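Local coordinates for uncharacterized protein (Bacteroides ovatus, PDB 4DQA) that is of unknown function but, with its concanavalin A-like lectin/glucanase domain and a second, BT_3987-like domain, probably binds carbohydrate, at residues K201-V206 / Y212-P217; A227-Q232 / G238-G243. One frame throughout, in Å; residues are numbered along the deposited sequence. Where two conformers were deposited one is given.

Contact 1 of 2, residues K201-V206 / Y212-P217; sequences KDYLEV and YRVTKP
V206 and Y212 meet at the tight end of this contact. CG1 of V206 sits over one face of the Y212 ring, 3.2 Å from CE1. Chi1 of Y212 (67°) sets CG between backbone N and carbonyl carbon, which carries the ring toward V206. Their backbones bond both ways, V206 N to Y212 O at 3.0 Å and Y212 N to V206 O at 3.2 Å. Two residues along, past the non-hydrogen-bonded pair E205 and R213, V214 N donates nearly straight (168°) to L204 O, and V214 CG2 packs on L204 CB. The Y212 OH is hydrogen-bonded to T237 OG1. This is a short antiparallel beta hairpin of the concanavalin A-like domain. Its L204, V206, Y212 and V214 side chains rest on strands 223-231 and 236-241. On the other face, beside R213, the E205 carboxylate makes a salt bridge with R190 and a hydrogen bond with T199.

Toward D202 and P217 regular pairing ends and the contact is more exposed to solvent, though P217 CB lies 3.5 Å from D202 CG. Here a water accepts from L204 N and donates to D202 O and K216 O. The Y203 ring lies across the 215-217 backbone, K216 C over one face, with P217 alongside, its CB 3.7 Å from CE1. R213 NH1 donates to V214 O, which lies at the ring edge, 3.3 Å from Y203 CD2.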
ATOM      1  N   LYS A 201     -30.231   2.335  -3.603  1.00 16.02           N
ATOM      2  CA  LYS A 201     -29.281   2.701  -4.657  1.00 13.85           C
ATOM      3  C   LYS A 201     -27.851   2.879  -4.168  1.00 14.74           C
ATOM      4  O   LYS A 201     -26.908   2.771  -4.934  1.00 14.20           O
ATOM      5  CB  LYS A 201     -29.710   4.010  -5.316  1.00 15.57           C
ATOM      6  CG  LYS A 201     -29.661   5.218  -4.372  1.00 19.10           C
ATOM      7  CD  LYS A 201     -30.199   6.512  -5.004  1.00 21.38           C
ATOM      8  CE  LYS A 201     -30.181   7.651  -3.944  1.00 39.09           C
ATOM      9  NZ  LYS A 201     -30.684   8.981  -4.426  1.00 46.28           N
ATOM     10  N   ASP A 202     -27.718   3.173  -2.873  1.00 15.02           N
ATOM     11  CA  ASP A 202     -26.427   3.480  -2.279  1.00 14.83           C
ATOM     12  C   ASP A 202     -25.912   2.406  -1.323  1.00 14.77           C
ATOM     13  O   ASP A 202     -24.954   2.644  -0.549  1.00 14.82           O
ATOM     14  CB  ASP A 202     -26.430   4.893  -1.640  1.00 15.16           C
ATOM     15  CG  ASP A 202     -27.662   5.190  -0.781  1.00 19.05           C
ATOM     16  OD1 ASP A 202     -28.473   4.288  -0.476  1.00 17.34           O
ATOM     17  OD2 ASP A 202     -27.862   6.385  -0.420  1.00 18.86           O
ATOM     18  N   TYR A 203     -26.462   1.190  -1.421  1.00 13.92           N
ATOM     19  CA  TYR A 203     -26.055   0.067  -0.568  1.00 14.37           C
ATOM     20  C   TYR A 203     -25.195  -0.924  -1.340  1.00 15.47           C
ATOM     21  O   TYR A 203     -25.618  -1.471  -2.364  1.00 14.71           O
ATOM     22  CB  TYR A 203     -27.280  -0.646  -0.006  1.00 15.08           C
ATOM     23  CG  TYR A 203     -27.822  -0.018   1.254  1.00 14.78           C
ATOM     24  CD1 TYR A 203     -28.038   1.354   1.332  1.00 18.10           C
ATOM     25  CD2 TYR A 203     -28.099  -0.778   2.367  1.00 17.13           C
ATOM     26  CE1 TYR A 203     -28.515   1.947   2.499  1.00 20.42           C
ATOM     27  CE2 TYR A 203     -28.575  -0.199   3.527  1.00 17.75           C
ATOM     28  CZ  TYR A 203     -28.787   1.163   3.577  1.00 20.84           C
ATOM     29  OH  TYR A 203     -29.266   1.749   4.729  1.00 20.37           O
ATOM     30  N   LEU A 204     -23.988  -1.154  -0.848  1.00 13.67           N
ATOM     31  CA  LEU A 204     -23.121  -2.177  -1.410  1.00 14.92           C
ATOM     32  C   LEU A 204     -23.738  -3.548  -1.318  1.00 15.41           C
ATOM     33  O   LEU A 204     -24.335  -3.921  -0.314  1.00 18.25           O
ATOM     34  CB  LEU A 204     -21.819  -2.259  -0.635  1.00 20.07           C
ATOM     35  CG  LEU A 204     -20.702  -1.331  -0.981  1.00 24.10           C
ATOM     36  CD1 LEU A 204     -19.640  -1.494   0.092  1.00 21.48           C
ATOM     37  CD2 LEU A 204     -20.125  -1.675  -2.358  1.00 16.60           C
ATOM     38  N   GLU A 205     -23.567  -4.324  -2.366  1.00 14.83           N
ATOM     39  CA  GLU A 205     -24.220  -5.609  -2.500  1.00 18.48           C
ATOM     40  C   GLU A 205     -23.398  -6.524  -3.357  1.00 18.14           C
ATOM     41  O   GLU A 205     -22.784  -6.092  -4.332  1.00 16.94           O
ATOM     42  CB  GLU A 205     -25.600  -5.425  -3.150  1.00 19.87           C
ATOM     43  CG  GLU A 205     -26.385  -6.693  -3.382  1.00 22.95           C
ATOM     44  CD  GLU A 205     -27.786  -6.417  -3.918  1.00 20.17           C
ATOM     45  OE1 GLU A 205     -27.917  -5.778  -5.002  1.00 20.67           O
ATOM     46  OE2 GLU A 205     -28.767  -6.841  -3.263  1.00 25.94           O
ATOM     47  N   VAL A 206     -23.376  -7.803  -2.988  1.00 17.00           N
ATOM     48  CA  VAL A 206     -22.901  -8.836  -3.881  1.00 15.96           C
ATOM     49  C   VAL A 206     -24.072  -9.623  -4.457  1.00 17.53           C
ATOM     50  O   VAL A 206     -25.021  -9.959  -3.758  1.00 19.65           O
ATOM     51  CB  VAL A 206     -21.858  -9.737  -3.210  1.00 18.74           C
ATOM     52  CG1 VAL A 206     -22.408 -10.409  -2.005  1.00 22.68           C
ATOM     53  CG2 VAL A 206     -21.377 -10.781  -4.185  1.00 20.52           C
ATOM     54  N   TYR A 212     -26.117 -10.876  -0.936  1.00 21.56           N
ATOM     55  CA  TYR A 212     -26.357 -10.216   0.334  1.00 20.07           C
ATOM     56  C   TYR A 212     -25.840  -8.799   0.249  1.00 22.04           C
ATOM     57  O   TYR A 212     -25.150  -8.438  -0.701  1.00 19.10           O
ATOM     58  CB  TYR A 212     -25.715 -10.973   1.505  1.00 21.67           C
ATOM     59  CG  TYR A 212     -24.197 -10.995   1.537  1.00 22.27           C
ATOM     60  CD1 TYR A 212     -23.480 -11.905   0.773  1.00 20.46           C
ATOM     61  CD2 TYR A 212     -23.490 -10.140   2.370  1.00 22.69           C
ATOM     62  CE1 TYR A 212     -22.086 -11.944   0.819  1.00 20.42           C
ATOM     63  CE2 TYR A 212     -22.087 -10.169   2.425  1.00 22.79           C
ATOM     64  CZ  TYR A 212     -21.398 -11.067   1.641  1.00 21.10           C
ATOM     65  OH  TYR A 212     -20.013 -11.110   1.714  1.00 21.70           O
ATOM     66  N   ARG A 213     -26.188  -7.988   1.234  1.00 21.49           N
ATOM     67  CA  ARG A 213     -25.890  -6.567   1.198  1.00 19.12           C
ATOM     68  C   ARG A 213     -25.566  -5.991   2.562  1.00 22.04           C
ATOM     69  O   ARG A 213     -25.819  -6.615   3.608  1.00 22.82           O
ATOM     70  CB  ARG A 213     -27.073  -5.810   0.589  1.00 20.77           C
ATOM     71  CG  ARG A 213     -28.344  -5.890   1.421  1.00 21.51           C
ATOM     72  CD  ARG A 213     -29.383  -4.954   0.820  1.00 27.35           C
ATOM     73  NE  ARG A 213     -30.717  -5.015   1.405  1.00 34.44           N
ATOM     74  CZ  ARG A 213     -31.053  -4.444   2.557  1.00 45.30           C
ATOM     75  NH1 ARG A 213     -30.115  -3.826   3.292  1.00 34.40           N
ATOM     76  NH2 ARG A 213     -32.317  -4.531   2.992  1.00 37.92           N
ATOM     77  N   VAL A 214     -24.978  -4.803   2.556  1.00 20.62           N
ATOM     78  CA  VAL A 214     -24.691  -4.081   3.784  1.00 22.94           C
ATOM     79  C   VAL A 214     -25.935  -3.387   4.362  1.00 23.66           C
ATOM     80  O   VAL A 214     -27.034  -3.512   3.809  1.00 23.47           O
ATOM     81  CB  VAL A 214     -23.568  -3.064   3.582  1.00 19.50           C
ATOM     82  CG1 VAL A 214     -22.315  -3.795   3.087  1.00 20.64           C
ATOM     83  CG2 VAL A 214     -23.992  -1.968   2.589  1.00 20.46           C
ATOM     84  N   THR A 215     -25.759  -2.672   5.472  1.00 24.66           N
ATOM     85  CA  THR A 215     -26.885  -2.085   6.180  1.00 23.30           C
ATOM     86  C   THR A 215     -26.764  -0.562   6.422  1.00 24.23           C
ATOM     87  O   THR A 215     -27.544   0.012   7.167  1.00 26.77           O
ATOM     88  CB  THR A 215     -27.133  -2.851   7.507  1.00 29.93           C
ATOM     89  OG1 THR A 215     -25.943  -2.858   8.271  1.00 27.99           O
ATOM     90  CG2 THR A 215     -27.514  -4.300   7.224  1.00 33.08           C
ATOM     91  N   LYS A 216     -25.803   0.078   5.743  1.00 22.27           N
ATOM     92  CA  LYS A 216     -25.598   1.522   5.799  0.50 24.18           C
ATOM     93  C   LYS A 216     -25.266   2.002   4.381  1.00 18.63           C
ATOM     94  O   LYS A 216     -24.639   1.261   3.663  1.00 21.82           O
ATOM     95  CB  LYS A 216     -24.402   1.839   6.697  0.50 32.13           C
ATOM     96  CG  LYS A 216     -24.512   1.289   8.106  0.50 39.94           C
ATOM     97  CD  LYS A 216     -23.288   1.670   8.924  0.50 39.04           C
ATOM     98  CE  LYS A 216     -22.086   0.828   8.552  0.50 33.40           C
ATOM     99  NZ  LYS A 216     -22.055  -0.484   9.259  0.50 31.43           N
ATOM    100  N   PRO A 217     -25.652   3.253   4.026  1.00 19.31           N
ATOM    101  CA  PRO A 217     -25.306   3.770   2.691  1.00 17.99           C
ATOM    102  C   PRO A 217     -23.885   4.314   2.580  1.00 19.86           C
ATOM    103  O   PRO A 217     -23.264   4.681   3.586  1.00 22.93           O
ATOM    104  CB  PRO A 217     -26.314   4.904   2.488  1.00 21.79           C
ATOM    105  CG  PRO A 217     -26.574   5.416   3.893  1.00 23.78           C
ATOM    106  CD  PRO A 217     -26.519   4.198   4.767  1.00 22.22           C
TER
HETATM  107  O   HOH W   1     -23.373   0.890   1.173  1.00 16.50           O

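Contact 2 of 2, residues A227-Q232 / G238-G243; sequences ALTYDQ and GIYVNG
Y240 and T229 set their side chains at about a right angle on one face of an antiparallel beta hairpin. The hairpin is formed by strands 223-231 and 236-241, in the larger sheet of the concanavalin A-like domain. The Y240 ring presents its edge to T229, with CE1 3.5 Å from OG1. Chi1 of Y240 (-62°) places CG anti to the carbonyl carbon, and from there the ring runs along the strand toward T229. The ring passes close beside G238, which has no side chain on this face. A227 shares the face, with its CB 4.3 Å from CB of Y240. Helix 295-300 packs here too, its L298 touching both A227 and Y240.

L228 and I239 occupy the other face as a non-hydrogen-bonded pair. Their side chains run at a slant to each other, and the contact is made by CD1 of L228 and CG1 of I239 at 4.1 Å. The same CD1 lies 3.6 Å from G238 O. V206 and L204 of strand 203-208 pack on this face.

Four backbone hydrogen bonds hold the two strands together. Y240 N donates to A227 O at 2.8 Å, and A227 N donates back to Y240 O. T229 N and G238 O make a bond of 2.9 Å, and G238 N returns one to T229 O, which also has T237 OG1 as a partner. One water links the two polar side chains, 3.0 Å from T229 OG1 and 3.1 Å from Y240 OH.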
ATOM      1  N   ALA A 227     -14.194  -4.124  -0.340  1.00 14.94           N
ATOM      2  CA  ALA A 227     -13.719  -5.473  -0.660  1.00 14.94           C
ATOM      3  C   ALA A 227     -14.804  -6.517  -0.448  1.00 17.11           C
ATOM      4  O   ALA A 227     -15.661  -6.397   0.442  1.00 19.12           O
ATOM      5  CB  ALA A 227     -12.478  -5.839   0.160  1.00 14.71           C
ATOM      6  N   LEU A 228     -14.769  -7.545  -1.286  1.00 15.65           N
ATOM      7  CA  LEU A 228     -15.601  -8.729  -1.127  1.00 15.58           C
ATOM      8  C   LEU A 228     -14.636  -9.909  -1.060  1.00 17.16           C
ATOM      9  O   LEU A 228     -13.779 -10.036  -1.938  1.00 15.39           O
ATOM     10  CB  LEU A 228     -16.485  -8.880  -2.350  1.00 16.71           C
ATOM     11  CG  LEU A 228     -17.163 -10.241  -2.533  1.00 17.21           C
ATOM     12  CD1 LEU A 228     -18.209 -10.499  -1.456  1.00 18.33           C
ATOM     13  CD2 LEU A 228     -17.779 -10.329  -3.910  1.00 18.61           C
ATOM     14  N   THR A 229     -14.790 -10.760  -0.053  1.00 17.34           N
ATOM     15  CA  THR A 229     -13.971 -11.965   0.066  1.00 18.59           C
ATOM     16  C   THR A 229     -14.872 -13.179   0.171  1.00 21.97           C
ATOM     17  O   THR A 229     -15.993 -13.094   0.675  1.00 21.27           O
ATOM     18  CB  THR A 229     -13.020 -11.942   1.286  1.00 22.69           C
ATOM     19  OG1 THR A 229     -13.769 -11.967   2.508  1.00 22.67           O
ATOM     20  CG2 THR A 229     -12.105 -10.717   1.253  1.00 21.19           C
ATOM     21  N   TYR A 230     -14.380 -14.309  -0.309  1.00 19.57           N
ATOM     22  CA  TYR A 230     -15.021 -15.591  -0.013  1.00 19.47           C
ATOM     23  C   TYR A 230     -13.929 -16.600   0.261  1.00 21.49           C
ATOM     24  O   TYR A 230     -13.009 -16.750  -0.531  1.00 21.45           O
ATOM     25  CB  TYR A 230     -15.841 -16.069  -1.198  1.00 22.71           C
ATOM     26  CG  TYR A 230     -16.459 -17.443  -1.052  1.00 19.40           C
ATOM     27  CD1 TYR A 230     -17.234 -17.776   0.052  1.00 21.69           C
ATOM     28  CD2 TYR A 230     -16.317 -18.378  -2.057  1.00 20.80           C
ATOM     29  CE1 TYR A 230     -17.842 -19.023   0.154  1.00 21.92           C
ATOM     30  CE2 TYR A 230     -16.923 -19.627  -1.961  1.00 19.20           C
ATOM     31  CZ  TYR A 230     -17.681 -19.933  -0.863  1.00 20.24           C
ATOM     32  OH  TYR A 230     -18.269 -21.171  -0.783  1.00 26.93           O
ATOM     33  N   ASP A 231     -14.046 -17.247   1.410  1.00 21.35           N
ATOM     34  CA  ASP A 231     -13.149 -18.321   1.826  0.50 23.08           C
ATOM     35  C   ASP A 231     -13.912 -19.617   1.598  1.00 23.83           C
ATOM     36  O   ASP A 231     -14.793 -19.960   2.381  1.00 26.01           O
ATOM     37  CB  ASP A 231     -12.810 -18.142   3.304  0.50 24.30           C
ATOM     38  CG  ASP A 231     -11.734 -19.098   3.789  0.50 29.98           C
ATOM     39  OD1 ASP A 231     -11.848 -20.323   3.557  0.50 23.59           O
ATOM     40  OD2 ASP A 231     -10.771 -18.604   4.416  0.50 29.98           O
ATOM     41  N   GLN A 232     -13.595 -20.315   0.522  1.00 23.33           N
ATOM     42  CA  GLN A 232     -14.402 -21.467   0.149  1.00 26.70           C
ATOM     43  C   GLN A 232     -14.387 -22.602   1.193  1.00 27.56           C
ATOM     44  O   GLN A 232     -15.430 -23.184   1.476  1.00 28.68           O
ATOM     45  CB  GLN A 232     -13.998 -21.964  -1.242  1.00 22.23           C
ATOM     46  CG  GLN A 232     -14.697 -23.250  -1.672  1.00 28.36           C
ATOM     47  CD  GLN A 232     -13.946 -24.487  -1.223  1.00 35.55           C
ATOM     48  OE1 GLN A 232     -12.712 -24.521  -1.258  1.00 34.68           O
ATOM     49  NE2 GLN A 232     -14.681 -25.511  -0.803  1.00 40.98           N
ATOM     50  N   GLY A 238     -17.447 -12.032   3.159  1.00 21.22           N
ATOM     51  CA  GLY A 238     -17.618 -10.742   3.790  1.00 20.37           C
ATOM     52  C   GLY A 238     -17.516  -9.590   2.805  1.00 17.27           C
ATOM     53  O   GLY A 238     -16.826  -9.686   1.778  1.00 19.26           O
ATOM     54  N   ILE A 239     -18.214  -8.504   3.123  1.00 18.38           N
ATOM     55  CA  ILE A 239     -18.025  -7.232   2.448  1.00 17.98           C
ATOM     56  C   ILE A 239     -17.427  -6.285   3.477  1.00 18.58           C
ATOM     57  O   ILE A 239     -17.948  -6.135   4.590  1.00 19.29           O
ATOM     58  CB  ILE A 239     -19.364  -6.650   1.963  1.00 17.20           C
ATOM     59  CG1 ILE A 239     -19.938  -7.519   0.853  1.00 17.79           C
ATOM     60  CG2 ILE A 239     -19.177  -5.214   1.467  1.00 17.13           C
ATOM     61  CD1 ILE A 239     -21.333  -7.146   0.416  1.00 23.01           C
ATOM     62  N   TYR A 240     -16.320  -5.648   3.096  1.00 18.71           N
ATOM     63  CA  TYR A 240     -15.551  -4.801   3.973  1.00 16.30           C
ATOM     64  C   TYR A 240     -15.475  -3.389   3.411  1.00 17.31           C
ATOM     65  O   TYR A 240     -15.277  -3.204   2.212  1.00 17.39           O
ATOM     66  CB  TYR A 240     -14.114  -5.350   4.105  1.00 18.55           C
ATOM     67  CG  TYR A 240     -14.004  -6.726   4.713  1.00 19.52           C
ATOM     68  CD1 TYR A 240     -14.201  -7.856   3.944  1.00 21.93           C
ATOM     69  CD2 TYR A 240     -13.676  -6.885   6.043  1.00 27.02           C
ATOM     70  CE1 TYR A 240     -14.105  -9.122   4.488  1.00 26.35           C
ATOM     71  CE2 TYR A 240     -13.577  -8.157   6.597  1.00 25.94           C
ATOM     72  CZ  TYR A 240     -13.782  -9.261   5.800  1.00 28.39           C
ATOM     73  OH  TYR A 240     -13.676 -10.541   6.324  1.00 33.69           O
ATOM     74  N   VAL A 241     -15.642  -2.400   4.283  1.00 15.88           N
ATOM     75  CA  VAL A 241     -15.538  -1.003   3.909  1.00 15.41           C
ATOM     76  C   VAL A 241     -14.514  -0.384   4.851  1.00 19.66           C
ATOM     77  O   VAL A 241     -14.679  -0.427   6.061  1.00 18.41           O
ATOM     78  CB  VAL A 241     -16.866  -0.291   4.015  1.00 15.09           C
ATOM     79  CG1 VAL A 241     -16.716   1.181   3.682  1.00 17.22           C
ATOM     80  CG2 VAL A 241     -17.893  -0.938   3.087  1.00 17.82           C
ATOM     81  N   ASN A 242     -13.462   0.185   4.277  1.00 19.41           N
ATOM     82  CA  ASN A 242     -12.374   0.814   5.043  1.00 21.87           C
ATOM     83  C   ASN A 242     -11.820  -0.148   6.068  1.00 29.78           C
ATOM     84  O   ASN A 242     -11.504   0.224   7.196  1.00 32.23           O
ATOM     85  CB  ASN A 242     -12.841   2.104   5.695  1.00 20.73           C
ATOM     86  CG  ASN A 242     -13.203   3.156   4.683  1.00 18.66           C
ATOM     87  OD1 ASN A 242     -12.837   3.045   3.484  1.00 20.32           O
ATOM     88  ND2 ASN A 242     -13.920   4.168   5.115  1.00 21.52           N
ATOM     89  N   GLY A 243     -11.732  -1.397   5.653  1.00 21.74           N
ATOM     90  CA  GLY A 243     -11.161  -2.443   6.499  1.00 32.29           C
ATOM     91  C   GLY A 243     -12.091  -3.022   7.560  1.00 37.80           C
ATOM     92  O   GLY A 243     -11.692  -3.945   8.273  1.00 37.47           O
TER
HETATM   93  O   HOH W   2     -11.627 -11.976   4.554  1.00 34.27           O

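Both contacts belong to the concanavalin A-like domain, their centres about 13 Å apart. The whole of contact 1 precedes contact 2 in the sequence, and strand 212-213 is followed by strand 223-231. Each is a hairpin, but in a different sheet. Contact 1 lies in the three-stranded sheet of 187-190, 203-208 and 212-213; contact 2 lies in the large antiparallel sheet that holds 163-171, 223-231, 236-241 and 244-250. The two sheets pack through apolar side chains, V206 CG2 against L228 CD2 at 3.6 Å and L204 CD1 against V241 CG2 at 3.5 Å. The small hairpin thus packs on part of one face of the large sheet, while helix 295-300 touches A227 and Y240 on the other.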